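Local coordinates for nitroreductase family protein (Clostridium novyi, PDB 3G14), which probably acts as a flavin-dependent oxidoreductase of the nitroreductase family, working as a dimer, though its natural substrate is not established, at residues 26-31 against 181-186; 47-52 against 135-140; 58-63 against 79-84; 35-40 against 104-109; 98-103 against 144-149. All blocks are in the same frame, centred on the assembly; numbering follows the deposited sequence. Where two conformers were deposited one is given.

Contact 1: 26-31 against 181-186; sequences KLLKII and SFMESN. With ACT (acetate ion), chain G.
Leu-27 and Leu-28, on adjacent positions of helix 24-35, hold the ring of Phe-182 through apolar contacts alone. Leu-27 CD2 lies 3.7 Å from Phe-182 CZ, the two side chains coming from opposite directions, while Leu-28 CD2 reaches Phe-182 CE2 at 3.9 Å. Both methyls meet the ring obliquely. The phenyl group is carried toward the helix because CG of Phe-182 stands opposite its own backbone N (chi1 179°). Met-183, a selenomethionine, adds its CG, 4.1 Å from Leu-28 CD2 and in plane with the Phe-182 ring at the edge. A flat, apolar phenylalanine suits a buried place beside leucine methyls.

In fold terms, the chain beyond strand 173-175, an outermost strand of this chain's sheet, folds back over helix 24-35, and Leu-173 of that strand touches both Leu-28 and Phe-182.

The polar bonds shape the tail itself. A type I turn runs from Phe-182 to Ser-185. Ser-181 OG accepts from Glu-184 N at 3.0 Å, an ST motif, and also bonds Asp-170. Ser-185 OG donates to Ser-181 O at 2.7 Å, so the serine before the turn and the one closing it are tied together.

Charge appears on another side of the helix: Lys-29 NZ donates to OXT of an acetate ion, probably from the crystallisation liquor, at 2.8 Å, and the lysine also packs on Tyr-5 of the second subunit.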
# COMPACT_ATOMS: atom_id res chain seq x y z
N LYS B 26 3.03 12.38 -17.58
CA LYS B 26 2.52 12.29 -16.21
C LYS B 26 2.15 10.86 -15.87
O LYS B 26 2.51 10.38 -14.81
CB LYS B 26 1.32 13.22 -15.99
CG LYS B 26 1.60 14.74 -16.06
CD LYS B 26 0.43 15.49 -15.42
CE LYS B 26 0.33 16.95 -15.80
NZ LYS B 26 1.60 17.51 -16.25
N LEU B 27 1.46 10.16 -16.77
CA LEU B 27 1.19 8.73 -16.59
C LEU B 27 2.47 7.91 -16.36
O LEU B 27 2.52 7.03 -15.47
CB LEU B 27 0.49 8.16 -17.81
CG LEU B 27 0.14 6.66 -17.76
CD1 LEU B 27 -0.79 6.32 -16.57
CD2 LEU B 27 -0.46 6.25 -19.07
N LEU B 28 3.50 8.16 -17.16
CA LEU B 28 4.67 7.34 -16.99
C LEU B 28 5.39 7.65 -15.66
O LEU B 28 5.99 6.76 -15.09
CB LEU B 28 5.57 7.39 -18.21
CG LEU B 28 4.95 6.81 -19.50
CD1 LEU B 28 5.88 7.06 -20.67
CD2 LEU B 28 4.60 5.31 -19.39
N LYS B 29 5.28 8.89 -15.17
CA LYS B 29 5.81 9.26 -13.83
C LYS B 29 5.05 8.53 -12.70
O LYS B 29 5.66 8.04 -11.76
CB LYS B 29 5.77 10.77 -13.59
CG LYS B 29 6.87 11.55 -14.30
CD LYS B 29 6.97 13.02 -13.78
CE LYS B 29 6.03 13.96 -14.53
NZ LYS B 29 5.81 15.28 -13.85
N ILE B 30 3.73 8.44 -12.82
CA ILE B 30 2.89 7.65 -11.88
C ILE B 30 3.36 6.18 -11.86
O ILE B 30 3.57 5.57 -10.79
CB ILE B 30 1.40 7.82 -12.27
CG1 ILE B 30 0.99 9.30 -12.11
CG2 ILE B 30 0.50 6.90 -11.44
CD1 ILE B 30 -0.33 9.67 -12.83
N ILE B 31 3.54 5.59 -13.05
CA ILE B 31 3.98 4.20 -13.10
C ILE B 31 5.38 4.04 -12.48
O ILE B 31 5.68 3.07 -11.79
CB ILE B 31 3.91 3.60 -14.53
CG1 ILE B 31 2.48 3.69 -15.11
CG2 ILE B 31 4.34 2.10 -14.49
CD1 ILE B 31 1.34 3.00 -14.28
N SER B 181 2.69 -4.39 -24.88
CA SER B 181 3.48 -3.28 -24.35
C SER B 181 2.85 -1.90 -24.54
O SER B 181 2.53 -1.49 -25.67
CB SER B 181 4.84 -3.29 -25.04
OG SER B 181 5.61 -2.17 -24.66
N PHE B 182 2.68 -1.17 -23.44
CA PHE B 182 2.20 0.21 -23.51
C PHE B 182 3.24 1.06 -24.26
O PHE B 182 2.91 1.80 -25.20
CB PHE B 182 1.99 0.82 -22.11
CG PHE B 182 1.53 2.24 -22.15
CD1 PHE B 182 0.17 2.55 -22.23
CD2 PHE B 182 2.45 3.29 -22.14
CE1 PHE B 182 -0.26 3.87 -22.28
CE2 PHE B 182 2.02 4.62 -22.20
CZ PHE B 182 0.67 4.91 -22.28
N MSE B 183 4.47 0.99 -23.81
CA MSE B 183 5.46 1.96 -24.30
C MSE B 183 5.92 1.70 -25.71
O MSE B 183 6.37 2.62 -26.37
CB MSE B 183 6.66 2.05 -23.37
CG MSE B 183 6.41 2.80 -22.03
SE MSE B 183 7.90 2.37 -20.97
CE MSE B 183 9.16 3.60 -21.85
N GLU B 184 5.81 0.46 -26.19
CA GLU B 184 6.24 0.14 -27.54
C GLU B 184 5.11 0.28 -28.54
O GLU B 184 5.34 0.15 -29.73
CB GLU B 184 6.78 -1.28 -27.60
CG GLU B 184 7.96 -1.56 -26.68
CD GLU B 184 8.31 -3.04 -26.68
OE1 GLU B 184 8.36 -3.62 -27.78
OE2 GLU B 184 8.53 -3.62 -25.59
N SER B 185 3.89 0.52 -28.08
CA SER B 185 2.75 0.59 -29.00
C SER B 185 2.46 2.02 -29.46
O SER B 185 2.75 2.99 -28.76
CB SER B 185 1.51 -0.03 -28.36
OG SER B 185 1.68 -1.44 -28.20
N ASN B 186 1.90 2.13 -30.66
CA ASN B 186 1.28 3.37 -31.11
C ASN B 186 -0.08 3.44 -30.42
O ASN B 186 -1.11 3.06 -30.99
CB ASN B 186 1.11 3.38 -32.64
C ACT G . 6.51 15.73 -10.06
O ACT G . 5.74 15.75 -9.08
OXT ACT G . 6.03 15.22 -11.09
CH3 ACT G . 7.91 16.25 -10.02

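Contact 2: 47-52 against 135-140; sequences KFIVVE and EALKIP
Between Ile-49 and Val-51 of the strand and Leu-137 and Ile-139 there is no ring, amide or other flat group; the faces that meet are built of aliphatic branches. Ile-49 makes the most of its length. Its CG1 branch is extended (chi2 171°), and Ile-49 CD1 at the end touches two residues, Ile-139 CD1 at 3.8 Å and Leu-137 CB at 4.0 Å. Val-51, two residues along and on the same side of the strand, meets Leu-137 tip to tip: Val-51 CG2 is 4.0 Å from Leu-137 CD1 and equally far from CD2, nestling against both branches of the fork.

Beta-branched residues suit the strand, and a leucine, unbranched at CB, suits helix 130-137, where its fork reaches Val-51. Lys-138 then leaves helical geometry with positive phi, turning the chain so that Ile-139 comes back toward the sheet. All four touching side chains are buried. The same strand face also receives Leu-56 and Ile-60 of helix 54-63, while Leu-137 extends its reach to Val-83 on the next strand. Apolar residues alternating along a strand and facing a helix and the loop after it form one layer of the alpha/beta fold, here the nitroreductase core.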
# COMPACT_ATOMS: atom_id res chain seq x y z
N LYS B 47 1.92 -6.58 -12.53
CA LYS B 47 2.01 -5.67 -13.66
C LYS B 47 0.70 -4.89 -13.74
O LYS B 47 -0.29 -5.26 -13.08
CB LYS B 47 2.25 -6.46 -14.95
CG LYS B 47 3.55 -7.31 -14.96
CD LYS B 47 3.75 -8.07 -16.29
CE LYS B 47 5.17 -8.64 -16.41
NZ LYS B 47 5.52 -9.60 -15.38
N PHE B 48 0.73 -3.82 -14.54
CA PHE B 48 -0.39 -2.88 -14.70
C PHE B 48 -0.85 -2.90 -16.15
O PHE B 48 -0.01 -2.86 -17.08
CB PHE B 48 0.05 -1.45 -14.30
CG PHE B 48 0.49 -1.40 -12.88
CD1 PHE B 48 -0.47 -1.42 -11.86
CD2 PHE B 48 1.85 -1.40 -12.55
CE1 PHE B 48 -0.09 -1.44 -10.52
CE2 PHE B 48 2.24 -1.40 -11.19
CZ PHE B 48 1.27 -1.42 -10.18
N ILE B 49 -2.16 -2.97 -16.33
CA ILE B 49 -2.75 -2.76 -17.67
C ILE B 49 -3.42 -1.39 -17.64
O ILE B 49 -4.28 -1.11 -16.77
CB ILE B 49 -3.79 -3.82 -18.03
CG1 ILE B 49 -3.22 -5.23 -17.81
CG2 ILE B 49 -4.34 -3.61 -19.45
CD1 ILE B 49 -4.32 -6.36 -17.96
N VAL B 50 -2.99 -0.53 -18.56
CA VAL B 50 -3.67 0.75 -18.82
C VAL B 50 -4.82 0.45 -19.78
O VAL B 50 -4.61 -0.01 -20.89
CB VAL B 50 -2.72 1.82 -19.41
CG1 VAL B 50 -3.50 3.11 -19.86
CG2 VAL B 50 -1.62 2.17 -18.42
N VAL B 51 -6.05 0.69 -19.35
CA VAL B 51 -7.20 0.43 -20.23
C VAL B 51 -7.76 1.74 -20.79
O VAL B 51 -8.32 2.57 -20.01
CB VAL B 51 -8.33 -0.35 -19.52
CG1 VAL B 51 -9.51 -0.55 -20.49
CG2 VAL B 51 -7.79 -1.66 -18.91
N GLU B 52 -7.63 1.92 -22.11
CA GLU B 52 -8.11 3.13 -22.82
C GLU B 52 -9.31 2.87 -23.72
O GLU B 52 -10.04 3.81 -24.02
CB GLU B 52 -7.01 3.79 -23.67
CG GLU B 52 -5.85 4.34 -22.84
CD GLU B 52 -4.87 5.23 -23.62
OE1 GLU B 52 -5.12 5.59 -24.80
OE2 GLU B 52 -3.83 5.59 -23.02
N GLU B 135 -11.41 -12.14 -18.81
CA GLU B 135 -11.88 -12.35 -20.17
C GLU B 135 -11.78 -11.08 -21.04
O GLU B 135 -11.38 -11.14 -22.20
CB GLU B 135 -13.31 -12.91 -20.16
CG GLU B 135 -13.38 -14.33 -19.60
CD GLU B 135 -14.81 -14.83 -19.31
OE1 GLU B 135 -15.78 -14.16 -19.69
OE2 GLU B 135 -14.94 -15.93 -18.71
N ALA B 136 -12.13 -9.93 -20.47
CA ALA B 136 -12.04 -8.66 -21.20
C ALA B 136 -10.62 -8.30 -21.59
O ALA B 136 -10.38 -7.88 -22.74
CB ALA B 136 -12.63 -7.55 -20.40
N LEU B 137 -9.69 -8.45 -20.63
CA LEU B 137 -8.31 -7.98 -20.77
C LEU B 137 -7.32 -9.09 -21.19
O LEU B 137 -6.12 -8.84 -21.29
CB LEU B 137 -7.87 -7.29 -19.49
CG LEU B 137 -8.82 -6.19 -18.95
CD1 LEU B 137 -8.26 -5.41 -17.75
CD2 LEU B 137 -9.19 -5.24 -20.07
N LYS B 138 -7.85 -10.29 -21.40
CA LYS B 138 -7.08 -11.44 -21.90
C LYS B 138 -5.98 -11.84 -20.91
O LYS B 138 -4.84 -12.11 -21.29
CB LYS B 138 -6.61 -11.16 -23.34
CG LYS B 138 -7.80 -11.12 -24.32
CD LYS B 138 -7.55 -10.35 -25.62
CE LYS B 138 -8.86 -10.15 -26.39
NZ LYS B 138 -8.61 -9.77 -27.81
N ILE B 139 -6.36 -11.90 -19.63
CA ILE B 139 -5.42 -12.18 -18.53
C ILE B 139 -5.45 -13.68 -18.28
O ILE B 139 -6.52 -14.23 -18.06
CB ILE B 139 -5.83 -11.43 -17.24
CG1 ILE B 139 -5.82 -9.90 -17.45
CG2 ILE B 139 -4.94 -11.90 -16.04
CD1 ILE B 139 -6.39 -9.09 -16.32
N PRO B 140 -4.28 -14.37 -18.32
CA PRO B 140 -4.26 -15.80 -17.92
C PRO B 140 -4.97 -16.07 -16.58
O PRO B 140 -4.83 -15.31 -15.62
CB PRO B 140 -2.76 -16.12 -17.82
CG PRO B 140 -2.11 -15.15 -18.79
CD PRO B 140 -2.96 -13.87 -18.72

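Contact 3: 58-63 against 79-84; sequences LDIANA and PMTIVA
Within 58-63, Ile-60 alone touches 79-84, and its CD1 does the touching. Ile-60 CD1 lies 4.3 Å from both Thr-81 CG2 and Val-83 CG2, two methyls presented on the same side of the strand. This is light contact. The ethyl branch is extended (chi2 168°), which spans a backbone gap of 9.1 Å between the CA atoms of Ile-60 and Thr-81. Isoleucine fits this role with its single long arm, while beta-branched Thr-81 and Val-83 suit an extended chain; the threonine turns a methyl, not its hydroxyl, to the apolar partner.

Helix 54-63 follows strand 46-51 in the chain and lies over the mixed sheet of the alpha/beta core. Burial of Ile-60 is completed there by Val-51 and Leu-148 of the two strands flanking 80-86 and by Val-75 of helix 70-77, which also touches Thr-81.

The outer face differs: Leu-58 and Asn-62 are exposed, whereas Ala-61 and Ala-63 are buried against neighbouring helices. Asp-59 pairs with Lys-55 in a salt bridge. The backbone is regular, with Asn-62 N bonded to Leu-58 O at 3.0 Å. At the last turn Ala-63 N bonds Ile-60 O at 3.0 Å and Asp-59 O only weakly, a tightening of the helix end.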
# COMPACT_ATOMS: atom_id res chain seq x y z
N LEU B 58 -16.38 -0.43 -20.75
CA LEU B 58 -17.75 -0.93 -20.62
C LEU B 58 -17.73 -2.34 -20.02
O LEU B 58 -18.48 -2.63 -19.10
CB LEU B 58 -18.49 -0.87 -21.98
CG LEU B 58 -19.89 -1.49 -22.05
CD1 LEU B 58 -20.79 -0.85 -20.98
CD2 LEU B 58 -20.52 -1.37 -23.45
N ASP B 59 -16.83 -3.20 -20.49
CA ASP B 59 -16.68 -4.56 -19.92
C ASP B 59 -16.35 -4.49 -18.42
O ASP B 59 -16.92 -5.21 -17.60
CB ASP B 59 -15.54 -5.34 -20.58
CG ASP B 59 -15.85 -5.80 -22.01
OD1 ASP B 59 -17.03 -5.94 -22.39
OD2 ASP B 59 -14.87 -6.02 -22.74
N ILE B 60 -15.41 -3.59 -18.08
CA ILE B 60 -15.01 -3.44 -16.66
C ILE B 60 -16.18 -2.91 -15.84
O ILE B 60 -16.49 -3.43 -14.75
CB ILE B 60 -13.76 -2.56 -16.49
CG1 ILE B 60 -12.54 -3.22 -17.16
CG2 ILE B 60 -13.50 -2.29 -15.01
CD1 ILE B 60 -11.37 -2.30 -17.28
N ALA B 61 -16.86 -1.88 -16.35
CA ALA B 61 -18.04 -1.29 -15.69
C ALA B 61 -19.09 -2.35 -15.38
O ALA B 61 -19.65 -2.38 -14.27
CB ALA B 61 -18.65 -0.19 -16.58
N ASN B 62 -19.37 -3.22 -16.35
CA ASN B 62 -20.33 -4.28 -16.15
C ASN B 62 -19.91 -5.34 -15.11
O ASN B 62 -20.77 -5.99 -14.53
CB ASN B 62 -20.69 -4.96 -17.45
CG ASN B 62 -21.56 -4.05 -18.37
OD1 ASN B 62 -22.37 -3.24 -17.89
ND2 ASN B 62 -21.40 -4.24 -19.68
N ALA B 63 -18.60 -5.52 -14.92
CA ALA B 63 -18.04 -6.52 -13.98
C ALA B 63 -18.02 -6.07 -12.51
O ALA B 63 -17.93 -6.89 -11.61
CB ALA B 63 -16.61 -6.92 -14.43
N PRO B 79 -10.94 9.07 -18.74
CA PRO B 79 -10.17 8.69 -19.97
C PRO B 79 -9.52 7.30 -19.95
O PRO B 79 -9.37 6.70 -21.01
CB PRO B 79 -9.13 9.82 -20.13
CG PRO B 79 -8.99 10.39 -18.74
CD PRO B 79 -10.37 10.26 -18.08
N MSE B 80 -9.11 6.82 -18.78
CA MSE B 80 -8.56 5.48 -18.65
C MSE B 80 -8.76 4.89 -17.27
O MSE B 80 -9.18 5.55 -16.32
CB MSE B 80 -7.06 5.51 -19.00
CG MSE B 80 -6.26 6.28 -18.05
SE MSE B 80 -4.32 6.37 -18.43
CE MSE B 80 -4.36 6.92 -20.18
N THR B 81 -8.50 3.59 -17.20
CA THR B 81 -8.49 2.83 -15.96
C THR B 81 -7.19 2.05 -15.86
O THR B 81 -6.68 1.54 -16.87
CB THR B 81 -9.75 1.89 -15.90
OG1 THR B 81 -10.92 2.67 -15.66
CG2 THR B 81 -9.59 0.80 -14.85
N ILE B 82 -6.61 2.01 -14.67
CA ILE B 82 -5.40 1.21 -14.41
C ILE B 82 -5.80 -0.04 -13.65
O ILE B 82 -6.45 0.06 -12.62
CB ILE B 82 -4.32 2.00 -13.64
CG1 ILE B 82 -3.90 3.23 -14.46
CG2 ILE B 82 -3.11 1.12 -13.36
CD1 ILE B 82 -3.08 4.30 -13.74
N VAL B 83 -5.41 -1.22 -14.16
CA VAL B 83 -5.75 -2.50 -13.51
C VAL B 83 -4.46 -3.19 -12.99
O VAL B 83 -3.49 -3.35 -13.77
CB VAL B 83 -6.42 -3.45 -14.53
CG1 VAL B 83 -6.81 -4.77 -13.89
CG2 VAL B 83 -7.67 -2.80 -15.16
N ALA B 84 -4.46 -3.57 -11.72
CA ALA B 84 -3.29 -4.19 -11.10
C ALA B 84 -3.50 -5.70 -11.06
O ALA B 84 -4.43 -6.18 -10.43
CB ALA B 84 -3.03 -3.61 -9.71

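Contact 4: 35-40 against 104-109; sequences MRAPSW and TAIAME
Ala-37 and Pro-38 rest on Ile-106 and Ala-107, where the loop leaving helix 24-35 crosses the long helix 99-117 of the nitroreductase fold, beside the second subunit. In this family the flavin probably sits in a cleft of the dimer. Separately, a sulfate ion, probably from the crystallisation liquor, lies about 4 Å from the Pro-38 side chain.

Early on the helix, the hydroxyl of Thr-104 bonds Tyr-100 O. Ile-106 is the main partner. With CG1 of Ile-106 beside the backbone N (chi1 -67°), the CG2 methyl is left facing the loop; Ile-106 CG2 meets Pro-38 CD at 3.7 Å and Ala-37 CB at 4.0 Å. Ile-106 CG2 is also 3.8 Å from Pro-38 O, and the side chains of proline and isoleucine lie at a slant to each other. Proline gives the loop a rigid, apolar surface here. Trp-124 of the second subunit packs on Ile-106 as well.

Ala-107 follows. Small side chains let the backbones approach: the CA atoms of Ala-37 and Ala-107 are 5.5 Å apart, and Ala-37 CB is 4.0 Å from Ala-107 CA. One turn beyond Ala-105, buried Glu-109 has both carboxylate oxygens bonded, OE1 to Trp-124 NE1 of its own chain and OE2 to His-110 NE2 of the second subunit.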
# COMPACT_ATOMS: atom_id res chain seq x y z
N MSE B 35 6.95 1.58 -9.69
CA MSE B 35 8.16 0.79 -9.91
C MSE B 35 9.12 0.95 -8.73
O MSE B 35 9.91 0.04 -8.46
CB MSE B 35 8.85 1.20 -11.21
CG MSE B 35 8.06 0.89 -12.46
SE MSE B 35 7.78 -0.98 -12.78
CE MSE B 35 6.12 -1.21 -11.81
N ARG B 36 9.05 2.09 -8.05
CA ARG B 36 9.96 2.37 -6.92
C ARG B 36 9.42 1.90 -5.57
O ARG B 36 10.01 2.17 -4.52
CB ARG B 36 10.24 3.86 -6.87
CG ARG B 36 11.10 4.35 -8.02
CD ARG B 36 11.15 5.85 -7.96
NE ARG B 36 11.75 6.44 -9.16
CZ ARG B 36 13.05 6.59 -9.38
NH1 ARG B 36 13.96 6.23 -8.49
NH2 ARG B 36 13.45 7.17 -10.50
N ALA B 37 8.30 1.17 -5.59
CA ALA B 37 7.67 0.71 -4.36
C ALA B 37 8.54 -0.41 -3.77
O ALA B 37 9.19 -1.15 -4.54
CB ALA B 37 6.27 0.22 -4.63
N PRO B 38 8.54 -0.57 -2.43
CA PRO B 38 9.19 -1.73 -1.80
C PRO B 38 8.36 -2.99 -2.05
O PRO B 38 7.13 -2.91 -2.16
CB PRO B 38 9.16 -1.41 -0.29
CG PRO B 38 7.98 -0.53 -0.10
CD PRO B 38 7.83 0.27 -1.43
N SER B 39 9.03 -4.13 -2.12
CA SER B 39 8.36 -5.42 -2.26
C SER B 39 9.18 -6.48 -1.56
O SER B 39 10.40 -6.32 -1.32
CB SER B 39 8.15 -5.77 -3.74
OG SER B 39 9.40 -5.93 -4.36
N TRP B 40 8.52 -7.58 -1.22
CA TRP B 40 9.18 -8.66 -0.52
C TRP B 40 10.27 -9.25 -1.42
O TRP B 40 10.01 -9.60 -2.56
CB TRP B 40 8.16 -9.73 -0.11
CG TRP B 40 8.74 -10.77 0.78
CD1 TRP B 40 9.04 -10.64 2.11
CD2 TRP B 40 9.06 -12.09 0.42
NE1 TRP B 40 9.55 -11.82 2.59
CE2 TRP B 40 9.58 -12.72 1.56
CE3 TRP B 40 8.99 -12.79 -0.78
CZ2 TRP B 40 10.01 -14.04 1.55
CZ3 TRP B 40 9.42 -14.11 -0.80
CH2 TRP B 40 9.91 -14.72 0.37
N THR B 104 1.27 -5.84 -4.03
CA THR B 104 0.48 -5.18 -5.07
C THR B 104 -0.27 -3.99 -4.45
O THR B 104 -0.38 -2.94 -5.11
CB THR B 104 -0.47 -6.18 -5.79
OG1 THR B 104 0.26 -7.32 -6.24
CG2 THR B 104 -1.19 -5.52 -7.01
N ALA B 105 -0.78 -4.11 -3.21
CA ALA B 105 -1.48 -2.96 -2.54
C ALA B 105 -0.54 -1.75 -2.38
O ALA B 105 -0.93 -0.57 -2.64
CB ALA B 105 -2.09 -3.36 -1.14
N ILE B 106 0.67 -2.04 -1.96
CA ILE B 106 1.74 -1.02 -1.77
C ILE B 106 1.90 -0.27 -3.08
O ILE B 106 1.83 0.96 -3.13
CB ILE B 106 3.10 -1.66 -1.33
CG1 ILE B 106 3.04 -2.26 0.08
CG2 ILE B 106 4.25 -0.61 -1.31
CD1 ILE B 106 4.30 -3.09 0.49
N ALA B 107 2.12 -1.01 -4.17
CA ALA B 107 2.40 -0.39 -5.48
C ALA B 107 1.20 0.38 -6.01
O ALA B 107 1.36 1.49 -6.56
CB ALA B 107 2.89 -1.47 -6.53
N MSE B 108 0.01 -0.19 -5.87
CA MSE B 108 -1.20 0.51 -6.25
C MSE B 108 -1.42 1.80 -5.44
O MSE B 108 -1.93 2.78 -5.98
CB MSE B 108 -2.43 -0.42 -6.12
CG MSE B 108 -3.69 0.18 -6.69
SE MSE B 108 -3.56 0.70 -8.63
CE MSE B 108 -5.10 -0.50 -9.08
N GLU B 109 -1.02 1.85 -4.16
CA GLU B 109 -1.14 3.12 -3.41
C GLU B 109 -0.13 4.16 -3.95
O GLU B 109 -0.39 5.38 -3.87
CB GLU B 109 -1.01 2.91 -1.90
CG GLU B 109 -1.31 4.15 -1.04
CD GLU B 109 -2.73 4.69 -1.19
OE1 GLU B 109 -3.51 4.09 -2.00
OE2 GLU B 109 -3.04 5.71 -0.53

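Contact 5: 98-103 against 144-149; sequences EIYLID and RVVALT
Tyr-100, Leu-101, Arg-144 and Val-146 mesh where the start of helix 99-117 runs beside strand 144-151, the two short axes 9.8 Å apart and nearly parallel at 17°. Tyr-100 has an unusual first torsion: CG sits between the backbone N and the carbonyl carbon (chi1 86°), the crowded position, and from there the ring reaches across to the strand. Leu-101 CG lies over the rim of one face of the Tyr-100 ring, 3.5 Å above its plane. Val-146 CG2 lies at the ring edge, near its plane, 4.0 Å from Tyr-100 CE1, as the two side chains slide past each other in opposite directions. The other branch, Val-146 CG1, meets Leu-101 CD2 at 4.1 Å, so one valine serves both helix residues.

Arg-144 folds back on itself, bent at chi2 and again at chi3. Arg-144 CB approaches Tyr-100 CE1 at 4.0 Å, and the guanidinium is inclined 57° to the ring. Although Tyr-100 OH comes within 3.2 Å of Arg-144 NH1, the angle is too poor for a hydrogen bond.

The arginine's stronger partner is Glu-130, which takes NE in a salt bridge; NH2 bonds weakly to Gly-96 O of the second subunit. Arg-144 therefore gives the tyrosine mainly its aliphatic stem, while its charge is probably balanced by Glu-130, close to the dimer interface.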
# COMPACT_ATOMS: atom_id res chain seq x y z
N GLU B 98 -0.63 -13.88 2.12
CA GLU B 98 -0.36 -13.78 0.68
C GLU B 98 0.41 -12.53 0.35
O GLU B 98 -0.14 -11.42 0.26
CB GLU B 98 -1.65 -13.81 -0.13
CG GLU B 98 -2.40 -15.10 0.05
CD GLU B 98 -3.51 -14.95 1.06
OE1 GLU B 98 -3.33 -14.23 2.09
OE2 GLU B 98 -4.57 -15.57 0.83
N ILE B 99 1.71 -12.71 0.12
CA ILE B 99 2.62 -11.59 -0.10
C ILE B 99 2.21 -10.73 -1.28
O ILE B 99 2.36 -9.50 -1.25
CB ILE B 99 4.08 -12.10 -0.26
CG1 ILE B 99 4.75 -12.07 1.10
CG2 ILE B 99 4.94 -11.20 -1.19
CD1 ILE B 99 4.70 -10.70 1.76
N TYR B 100 1.67 -11.38 -2.31
CA TYR B 100 1.23 -10.67 -3.52
C TYR B 100 0.17 -9.59 -3.23
O TYR B 100 0.17 -8.56 -3.88
CB TYR B 100 0.72 -11.66 -4.59
CG TYR B 100 -0.74 -12.06 -4.48
CD1 TYR B 100 -1.74 -11.30 -5.10
CD2 TYR B 100 -1.11 -13.22 -3.83
CE1 TYR B 100 -3.07 -11.68 -5.03
CE2 TYR B 100 -2.44 -13.60 -3.73
CZ TYR B 100 -3.43 -12.81 -4.33
OH TYR B 100 -4.76 -13.17 -4.27
N LEU B 101 -0.74 -9.85 -2.29
CA LEU B 101 -1.73 -8.87 -1.89
C LEU B 101 -1.07 -7.66 -1.22
O LEU B 101 -1.35 -6.51 -1.58
CB LEU B 101 -2.80 -9.49 -0.99
CG LEU B 101 -3.81 -10.35 -1.76
CD1 LEU B 101 -4.71 -11.14 -0.79
CD2 LEU B 101 -4.63 -9.51 -2.80
N ILE B 102 -0.14 -7.92 -0.30
CA ILE B 102 0.57 -6.84 0.36
C ILE B 102 1.35 -5.98 -0.66
O ILE B 102 1.22 -4.76 -0.71
CB ILE B 102 1.57 -7.38 1.42
CG1 ILE B 102 0.78 -8.04 2.57
CG2 ILE B 102 2.52 -6.22 1.87
CD1 ILE B 102 1.63 -8.72 3.68
N ASP B 103 2.14 -6.65 -1.49
CA ASP B 103 3.05 -5.97 -2.39
C ASP B 103 2.32 -5.23 -3.51
O ASP B 103 2.65 -4.08 -3.84
CB ASP B 103 4.05 -6.96 -2.94
CG ASP B 103 5.16 -7.28 -1.92
OD1 ASP B 103 5.15 -6.70 -0.81
OD2 ASP B 103 5.99 -8.10 -2.21
N ARG B 144 -4.21 -13.06 -10.71
CA ARG B 144 -5.27 -12.46 -9.90
C ARG B 144 -5.39 -10.99 -10.25
O ARG B 144 -4.38 -10.31 -10.38
CB ARG B 144 -5.01 -12.63 -8.40
CG ARG B 144 -4.89 -14.11 -7.95
CD ARG B 144 -6.16 -14.93 -8.21
NE ARG B 144 -7.37 -14.28 -7.70
CZ ARG B 144 -7.78 -14.29 -6.43
NH1 ARG B 144 -7.10 -14.92 -5.49
NH2 ARG B 144 -8.90 -13.66 -6.10
N VAL B 145 -6.62 -10.52 -10.44
CA VAL B 145 -6.91 -9.08 -10.56
C VAL B 145 -7.08 -8.53 -9.14
O VAL B 145 -8.06 -8.82 -8.46
CB VAL B 145 -8.13 -8.77 -11.48
CG1 VAL B 145 -8.34 -7.23 -11.63
CG2 VAL B 145 -7.96 -9.49 -12.86
N VAL B 146 -6.12 -7.74 -8.69
CA VAL B 146 -6.13 -7.25 -7.31
C VAL B 146 -7.08 -6.06 -7.09
O VAL B 146 -7.90 -6.05 -6.17
CB VAL B 146 -4.68 -6.95 -6.82
CG1 VAL B 146 -4.65 -6.37 -5.37
CG2 VAL B 146 -3.75 -8.19 -6.94
N ALA B 147 -6.92 -5.03 -7.92
CA ALA B 147 -7.67 -3.80 -7.83
C ALA B 147 -7.53 -3.07 -9.14
O ALA B 147 -6.74 -3.46 -9.99
CB ALA B 147 -7.19 -2.91 -6.64
N LEU B 148 -8.39 -2.08 -9.31
CA LEU B 148 -8.35 -1.19 -10.46
C LEU B 148 -8.80 0.20 -10.01
O LEU B 148 -9.43 0.37 -8.98
CB LEU B 148 -9.21 -1.78 -11.59
CG LEU B 148 -10.71 -1.98 -11.38
CD1 LEU B 148 -11.52 -0.74 -11.80
CD2 LEU B 148 -11.19 -3.22 -12.14
N THR B 149 -8.47 1.21 -10.81
CA THR B 149 -8.93 2.56 -10.56
C THR B 149 -9.12 3.34 -11.85
O THR B 149 -8.28 3.24 -12.80
CB THR B 149 -7.90 3.31 -9.66
OG1 THR B 149 -8.27 4.70 -9.51
CG2 THR B 149 -6.51 3.23 -10.26

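Contact 1 closes the longest loop, joining helix 24-35 to the tail, and the other four are nested inside it. Contacts 2 and 3 lie closest, centres 9 Å apart, on neighbouring strands 46-51 and 80-86; strand 144-151 of contact 5 continues the sheet beyond 80-86. Contacts 4 and 5 share helix 99-117, with centres 10 Å apart, and both touch the second subunit. Contact 3 closes before contact 5 opens, whereas contacts 2, 4 and 5 cross one another along the chain. Helices 54-63 and 130-137 thus cover one sheet face and helices 24-35 and 99-117 the other, with helix 99-117 contributing to the dimer interface.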